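Local coordinates for putative type VI secretion protein (Escherichia coli, PDB 6SKI) that probably hydrolyses phospholipids as a type VI secretion effector with an alpha/beta-hydrolase-type catalytic domain, and is carried on the VgrG spike, at residues Asn49-Asn52 with Thr53-Leu57; Ala203-Phe206 with Ala207-Met211; Pro307-His310 with Ser311-Gly314. One frame throughout, in Å; residues are numbered along the deposited sequence.

In the fold
The three contacts follow one another along the chain without overlapping, and none touches another. Contact 1 caps helix 53-58 after strand 22-43; contact 2 lies on helix 198-211 after strand 184-195; contact 3 lies at the start of the loop after strand 303-306. These three strands belong to one mixed sheet. Contact 3 holds H310, which with S197 and D245 probably forms a Ser-His-Asp triad, and S197 immediately precedes the helix of contact 2. Contact 1 reaches the start of that helix, since S55 bonds to R198. Nearest atoms are about 9 Å apart between contacts 1 and 3, about 11 Å between contacts 2 and 3, and about 15 Å between contacts 1 and 2.

Contact 1 (Asn49-Asn52 with Thr53-Leu57); sequences NREN and TASRL
The R56 guanidinium has the carbonyl oxygen of E51 at its edge, near its plane, and the backbone of its own helix against one face, with T53 CA 3.6 Å above the plane of R56 and displaced toward the rim. The edge contact is a weak hydrogen bond, R56 NH1 to E51 O at 3.4 Å. Because the R56 chain bends at chi3, the guanidinium turns back over the first helical residue. Although E51 and R56 are oppositely charged, they form no salt bridge with each other: their side chains slide past in opposite directions, and E51 OE1 meets the aliphatic CG of R56 at 3.6 Å. That carboxylate oxygen is paired instead with K59, a little further along the chain. With CG opposite its backbone N (chi1 -154°), E51 lies alongside S55, its CG 3.5 Å from S55 CB. Next in sequence comes the N-cap of helix 53-58, N52. Its CG sits between the backbone N and the carbonyl carbon (chi1 53°), which swings the amide back over the opening turn. There N52 OD1 accepts the capping bond from S55 N at 3.0 Å, the donor tilted 29° out of the carbonyl plane. The backbone of N52 begins the regular pattern with a weak but nearly straight bond from R56 N to N52 O, 3.3 Å long. N52, A54 and S55 pack on I153 of helix 144-154, while S55 OG is hydrogen-bonded to R198 NH2.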
loop_
_atom_site.group_PDB
_atom_site.type_symbol
_atom_site.label_atom_id
_atom_site.label_comp_id
_atom_site.label_asym_id
_atom_site.label_seq_id
_atom_site.Cartn_x
_atom_site.Cartn_y
_atom_site.Cartn_z
ATOM N N ASN A 49 -5.751 -0.642 10.798
ATOM C CA ASN A 49 -5.414 -1.985 11.240
ATOM C C ASN A 49 -4.061 -1.947 11.930
ATOM O O ASN A 49 -3.272 -1.019 11.740
ATOM C CB ASN A 49 -5.362 -2.976 10.070
ATOM C CG ASN A 49 -6.648 -3.018 9.279
ATOM O OD1 ASN A 49 -6.632 -3.033 8.051
ATOM N ND2 ASN A 49 -7.774 -3.048 9.980
ATOM N N ARG A 50 -3.803 -2.968 12.735
ATOM C CA ARG A 50 -2.483 -3.166 13.305
ATOM C C ARG A 50 -1.632 -4.013 12.368
ATOM O O ARG A 50 -2.139 -4.789 11.557
ATOM C CB ARG A 50 -2.575 -3.837 14.674
ATOM C CG ARG A 50 -3.476 -3.119 15.655
ATOM C CD ARG A 50 -3.523 -3.843 16.986
ATOM N NE ARG A 50 -3.532 -2.911 18.108
ATOM C CZ ARG A 50 -4.601 -2.231 18.512
ATOM N NH1 ARG A 50 -5.761 -2.377 17.887
ATOM N NH2 ARG A 50 -4.509 -1.404 19.544
ATOM N N GLU A 51 -0.320 -3.851 12.487
ATOM C CA GLU A 51 0.610 -4.654 11.709
ATOM C C GLU A 51 0.731 -6.040 12.327
ATOM O O GLU A 51 0.826 -6.182 13.549
ATOM C CB GLU A 51 1.976 -3.975 11.659
ATOM C CG GLU A 51 2.807 -4.339 10.452
ATOM C CD GLU A 51 4.136 -3.616 10.426
ATOM O OE1 GLU A 51 4.477 -2.961 11.433
ATOM O OE2 GLU A 51 4.840 -3.697 9.400
ATOM N N ASN A 52 0.726 -7.066 11.483
ATOM C CA ASN A 52 0.794 -8.419 12.008
ATOM C C ASN A 52 2.202 -8.729 12.510
ATOM O O ASN A 52 3.160 -7.998 12.250
ATOM C CB ASN A 52 0.356 -9.441 10.957
ATOM C CG ASN A 52 1.098 -9.300 9.645
ATOM O OD1 ASN A 52 2.226 -8.816 9.599
ATOM N ND2 ASN A 52 0.465 -9.736 8.567
ATOM N N THR A 53 2.311 -9.830 13.253
ATOM C CA THR A 53 3.586 -10.191 13.862
ATOM C C THR A 53 4.659 -10.425 12.806
ATOM O O THR A 53 5.825 -10.073 13.009
ATOM C CB THR A 53 3.411 -11.431 14.738
ATOM O OG1 THR A 53 2.563 -11.114 15.847
ATOM C CG2 THR A 53 4.747 -11.912 15.270
ATOM N N ALA A 54 4.280 -11.003 11.665
ATOM C CA ALA A 54 5.268 -11.368 10.656
ATOM C C ALA A 54 5.962 -10.142 10.074
ATOM O O ALA A 54 7.178 -10.157 9.859
ATOM C CB ALA A 54 4.604 -12.192 9.557
ATOM N N SER A 55 5.212 -9.071 9.812
ATOM C CA SER A 55 5.813 -7.846 9.287
ATOM C C SER A 55 6.746 -7.207 10.310
ATOM O O SER A 55 7.870 -6.794 9.988
ATOM C CB SER A 55 4.710 -6.868 8.890
ATOM O OG SER A 55 4.328 -7.032 7.539
ATOM N N ARG A 56 6.283 -7.114 11.556
ATOM C CA ARG A 56 7.097 -6.537 12.616
ATOM C C ARG A 56 8.382 -7.328 12.810
ATOM O O ARG A 56 9.436 -6.753 13.097
ATOM C CB ARG A 56 6.287 -6.489 13.909
ATOM C CG ARG A 56 5.096 -5.551 13.843
ATOM C CD ARG A 56 4.535 -5.275 15.221
ATOM N NE ARG A 56 4.895 -6.322 16.171
ATOM C CZ ARG A 56 4.058 -7.265 16.589
ATOM N NH1 ARG A 56 2.812 -7.295 16.139
ATOM N NH2 ARG A 56 4.467 -8.181 17.455
ATOM N N LEU A 57 8.315 -8.651 12.648
ATOM C CA LEU A 57 9.517 -9.467 12.767
ATOM C C LEU A 57 10.410 -9.331 11.544
ATOM O O LEU A 57 11.635 -9.397 11.669
ATOM C CB LEU A 57 9.146 -10.931 12.988
ATOM C CG LEU A 57 8.442 -11.234 14.305
ATOM C CD1 LEU A 57 8.200 -12.718 14.442
ATOM C CD2 LEU A 57 9.255 -10.705 15.464
#

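Contact 2 (Ala203-Phe206 with Ala207-Met211); sequences ARHF and ANRVM
H205 with R209 and F206 with V210 are packing pairs one helical turn apart on helix 198-211, a helix whose residues in this contact are buried and which follows strand 184-195 in the alpha/beta-hydrolase-type core. As in other alpha/beta-hydrolases, the connection from strand 184-195, which holds S197, is probably the nucleophile elbow, and the contact lies further along the helix it leads into. The backbone evidence for a regular alpha-helix is four successive bonds from residue i+4 to residue i, running from A207 N to A203 O at 2.8 Å through to V210 N to F206 O at 2.9 Å.

One side of the helix faces the sheet: A203, F206 and V210 touch strand 184-195, and A207 meets L241 of strand 237-243. The F206 side chain leaves with CG opposite its own backbone N (chi1 -178°), which sends the ring outward from the helix on the sheet side. There the CG2 methyl of V210, one turn on, approaches the ring obliquely and comes 3.5 Å from F206 CE2. An edge-to-face contact with F191 adds an aromatic neighbour from the strand.

Helix 156-178 covers another side, touching H205, F206 and R209. The methylene part of R209 is applied to the imidazole of H205, with R209 CG 4.1 Å above one ring face and shifted toward its rim. A bend at chi3 (66°) then carries the guanidinium away from the imidazole, leaving its plane 73° from that of the ring, and R209 NH1 makes a salt bridge with D162. The nearest side-chain approach within this pair is through carbon, R209 CD to H205 CE1 at 3.7 Å.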
loop_
_atom_site.group_PDB
_atom_site.type_symbol
_atom_site.label_atom_id
_atom_site.label_comp_id
_atom_site.label_asym_id
_atom_site.label_seq_id
_atom_site.Cartn_x
_atom_site.Cartn_y
_atom_site.Cartn_z
ATOM N N ALA A 203 1.127 -2.281 -6.713
ATOM C CA ALA A 203 0.490 -1.598 -7.828
ATOM C C ALA A 203 1.394 -1.627 -9.043
ATOM O O ALA A 203 0.972 -2.045 -10.127
ATOM C CB ALA A 203 0.139 -0.161 -7.455
ATOM N N ARG A 204 2.667 -1.283 -8.851
ATOM C CA ARG A 204 3.593 -1.319 -9.969
ATOM C C ARG A 204 3.675 -2.724 -10.534
ATOM O O ARG A 204 3.545 -2.918 -11.749
ATOM C CB ARG A 204 4.959 -0.812 -9.519
ATOM C CG ARG A 204 4.932 0.654 -9.135
ATOM C CD ARG A 204 6.124 1.049 -8.301
ATOM N NE ARG A 204 7.362 1.071 -9.064
ATOM C CZ ARG A 204 8.362 1.906 -8.820
ATOM N NH1 ARG A 204 8.261 2.785 -7.838
ATOM N NH2 ARG A 204 9.458 1.868 -9.559
ATOM N N HIS A 205 3.768 -3.726 -9.655
ATOM C CA HIS A 205 3.784 -5.100 -10.130
ATOM C C HIS A 205 2.533 -5.395 -10.936
ATOM O O HIS A 205 2.618 -5.904 -12.060
ATOM C CB HIS A 205 3.916 -6.066 -8.955
ATOM C CG HIS A 205 4.217 -7.474 -9.364
ATOM N ND1 HIS A 205 3.356 -8.519 -9.118
ATOM C CD2 HIS A 205 5.278 -8.006 -10.012
ATOM C CE1 HIS A 205 3.874 -9.637 -9.592
ATOM N NE2 HIS A 205 5.043 -9.353 -10.137
ATOM N N PHE A 206 1.369 -5.003 -10.413
ATOM C CA PHE A 206 0.135 -5.235 -11.150
ATOM C C PHE A 206 0.204 -4.583 -12.518
ATOM O O PHE A 206 -0.105 -5.222 -13.532
ATOM C CB PHE A 206 -1.060 -4.713 -10.358
ATOM C CG PHE A 206 -2.377 -4.946 -11.032
ATOM C CD1 PHE A 206 -3.067 -6.125 -10.843
ATOM C CD2 PHE A 206 -2.924 -3.982 -11.856
ATOM C CE1 PHE A 206 -4.274 -6.336 -11.466
ATOM C CE2 PHE A 206 -4.127 -4.190 -12.479
ATOM C CZ PHE A 206 -4.804 -5.365 -12.285
ATOM N N ALA A 207 0.676 -3.336 -12.576
ATOM C CA ALA A 207 0.737 -2.655 -13.859
ATOM C C ALA A 207 1.612 -3.430 -14.827
ATOM O O ALA A 207 1.255 -3.601 -15.999
ATOM C CB ALA A 207 1.254 -1.231 -13.679
ATOM N N ASN A 208 2.723 -3.977 -14.332
ATOM C CA ASN A 208 3.601 -4.733 -15.211
ATOM C C ASN A 208 2.913 -5.998 -15.695
ATOM O O ASN A 208 3.030 -6.364 -16.869
ATOM C CB ASN A 208 4.909 -5.051 -14.497
ATOM C CG ASN A 208 5.857 -3.875 -14.484
ATOM O OD1 ASN A 208 6.362 -3.481 -13.438
ATOM N ND2 ASN A 208 6.100 -3.300 -15.653
ATOM N N ARG A 209 2.151 -6.651 -14.816
ATOM C CA ARG A 209 1.389 -7.817 -15.240
ATOM C C ARG A 209 0.373 -7.440 -16.306
ATOM O O ARG A 209 0.053 -8.248 -17.182
ATOM C CB ARG A 209 0.703 -8.461 -14.039
ATOM C CG ARG A 209 1.672 -9.003 -13.016
ATOM C CD ARG A 209 0.954 -9.668 -11.866
ATOM N NE ARG A 209 0.238 -10.863 -12.295
ATOM C CZ ARG A 209 -0.095 -11.861 -11.486
ATOM N NH1 ARG A 209 0.224 -11.811 -10.204
ATOM N NH2 ARG A 209 -0.747 -12.910 -11.961
ATOM N N VAL A 210 -0.151 -6.215 -16.250
ATOM C CA VAL A 210 -1.053 -5.774 -17.304
ATOM C C VAL A 210 -0.263 -5.445 -18.560
ATOM O O VAL A 210 -0.731 -5.664 -19.682
ATOM C CB VAL A 210 -1.896 -4.579 -16.825
ATOM C CG1 VAL A 210 -2.755 -4.048 -17.953
ATOM C CG2 VAL A 210 -2.754 -4.982 -15.649
ATOM N N MET A 211 0.957 -4.936 -18.395
ATOM C CA MET A 211 1.780 -4.619 -19.554
ATOM C C MET A 211 2.268 -5.887 -20.238
ATOM O O MET A 211 2.307 -5.958 -21.470
ATOM C CB MET A 211 2.961 -3.750 -19.130
ATOM C CG MET A 211 3.558 -2.916 -20.236
ATOM S SD MET A 211 5.183 -2.302 -19.775
ATOM C CE MET A 211 5.666 -1.469 -21.282
#

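Contact 3 (Pro307-His310 with Ser311-Gly314); sequences PGAH and SDIG
The loop after strand 303-306 carries H310, probably the histidine of a Ser-His-Asp triad, and it folds back on itself through the carbonyl groups of A309 and H310. The H310 oxygen takes two backbone donors. G314 N approaches in the carbonyl plane, at 3.0 Å from H310 O, while I313 N, at 3.2 Å from H310 O, stands above that plane, 66° out of it. One oxygen thus closes both a three-residue and a four-residue step, pinning the peptide that follows the histidine. One residue earlier, D312 N makes a weak bond of 3.3 Å to A309 O, so successive turns overlap.

D312 also bonds through its side chain. With CG opposite the carbonyl carbon (chi1 -76°), its carboxylate folds back over the start of the turn, toward A309, and A309 N gives D312 OD2 a weak hydrogen bond of 3.4 Å. Beside it, A309 CB touches the same OD2 at 3.5 Å. The backbone N-H of H487 supplies OD2 with a further hydrogen bond, so D312 ties the turn to another part of the chain. I313 reaches the preceding residues with its CD1, 3.9 Å from P307 O, and its side chain also packs on I282 and A284 of strand 278-284.

The CB of H310 leaves away from 311-314, and the imidazole finds its partners outside the turn: ND1 bonds to D245 OD2, and the ring stacks on F196 and meets F292 edge-to-face. A histidine held on a tight loop beyond a sheet strand, with an aspartate at ND1, is characteristic of alpha/beta-hydrolase active sites.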
loop_
_atom_site.group_PDB
_atom_site.type_symbol
_atom_site.label_atom_id
_atom_site.label_comp_id
_atom_site.label_asym_id
_atom_site.label_seq_id
_atom_site.Cartn_x
_atom_site.Cartn_y
_atom_site.Cartn_z
ATOM N N PRO A 307 6.628 17.519 1.284
ATOM C CA PRO A 307 7.073 17.480 2.680
ATOM C C PRO A 307 6.172 16.596 3.527
ATOM O O PRO A 307 4.946 16.660 3.436
ATOM C CB PRO A 307 6.993 18.950 3.107
ATOM C CG PRO A 307 5.980 19.528 2.178
ATOM C CD PRO A 307 6.324 18.896 0.873
ATOM N N GLY A 308 6.791 15.765 4.342
ATOM C CA GLY A 308 6.051 14.878 5.218
ATOM C C GLY A 308 6.760 13.551 5.357
ATOM O O GLY A 308 7.751 13.269 4.693
ATOM N N ALA A 309 6.221 12.730 6.240
ATOM C CA ALA A 309 6.730 11.394 6.472
ATOM C C ALA A 309 6.017 10.421 5.535
ATOM O O ALA A 309 5.323 10.829 4.601
ATOM C CB ALA A 309 6.556 11.025 7.948
ATOM N N HIS A 310 6.189 9.125 5.778
ATOM C CA HIS A 310 5.616 8.108 4.906
ATOM C C HIS A 310 4.093 8.106 4.992
ATOM O O HIS A 310 3.394 8.185 3.971
ATOM C CB HIS A 310 6.198 6.754 5.300
ATOM C CG HIS A 310 5.851 5.643 4.369
ATOM N ND1 HIS A 310 6.380 5.545 3.103
ATOM C CD2 HIS A 310 5.061 4.558 4.534
ATOM C CE1 HIS A 310 5.913 4.460 2.519
ATOM N NE2 HIS A 310 5.112 3.842 3.366
ATOM N N SER A 311 3.562 8.048 6.209
ATOM C CA SER A 311 2.129 8.079 6.438
ATOM C C SER A 311 1.587 9.500 6.513
ATOM O O SER A 311 0.417 9.689 6.855
ATOM C CB SER A 311 1.788 7.313 7.717
ATOM O OG SER A 311 1.493 5.958 7.436
ATOM N N ASP A 312 2.407 10.497 6.191
ATOM C CA ASP A 312 1.936 11.850 5.947
ATOM C C ASP A 312 1.761 12.108 4.465
ATOM O O ASP A 312 1.216 13.146 4.081
ATOM C CB ASP A 312 2.908 12.877 6.536
ATOM C CG ASP A 312 2.788 12.991 8.029
ATOM O OD1 ASP A 312 1.645 13.034 8.523
ATOM O OD2 ASP A 312 3.832 13.038 8.708
ATOM N N ILE A 313 2.206 11.179 3.633
ATOM C CA ILE A 313 1.979 11.207 2.202
ATOM C C ILE A 313 0.911 10.201 1.809
ATOM O O ILE A 313 0.027 10.501 1.007
ATOM C CB ILE A 313 3.294 10.945 1.435
ATOM C CG1 ILE A 313 4.354 11.967 1.837
ATOM C CG2 ILE A 313 3.055 10.953 -0.058
ATOM C CD1 ILE A 313 4.050 13.376 1.437
ATOM N N GLY A 314 0.963 9.006 2.384
ATOM C CA GLY A 314 -0.040 8.015 2.081
ATOM C C GLY A 314 -1.145 7.866 3.096
ATOM O O GLY A 314 -2.017 7.013 2.915
#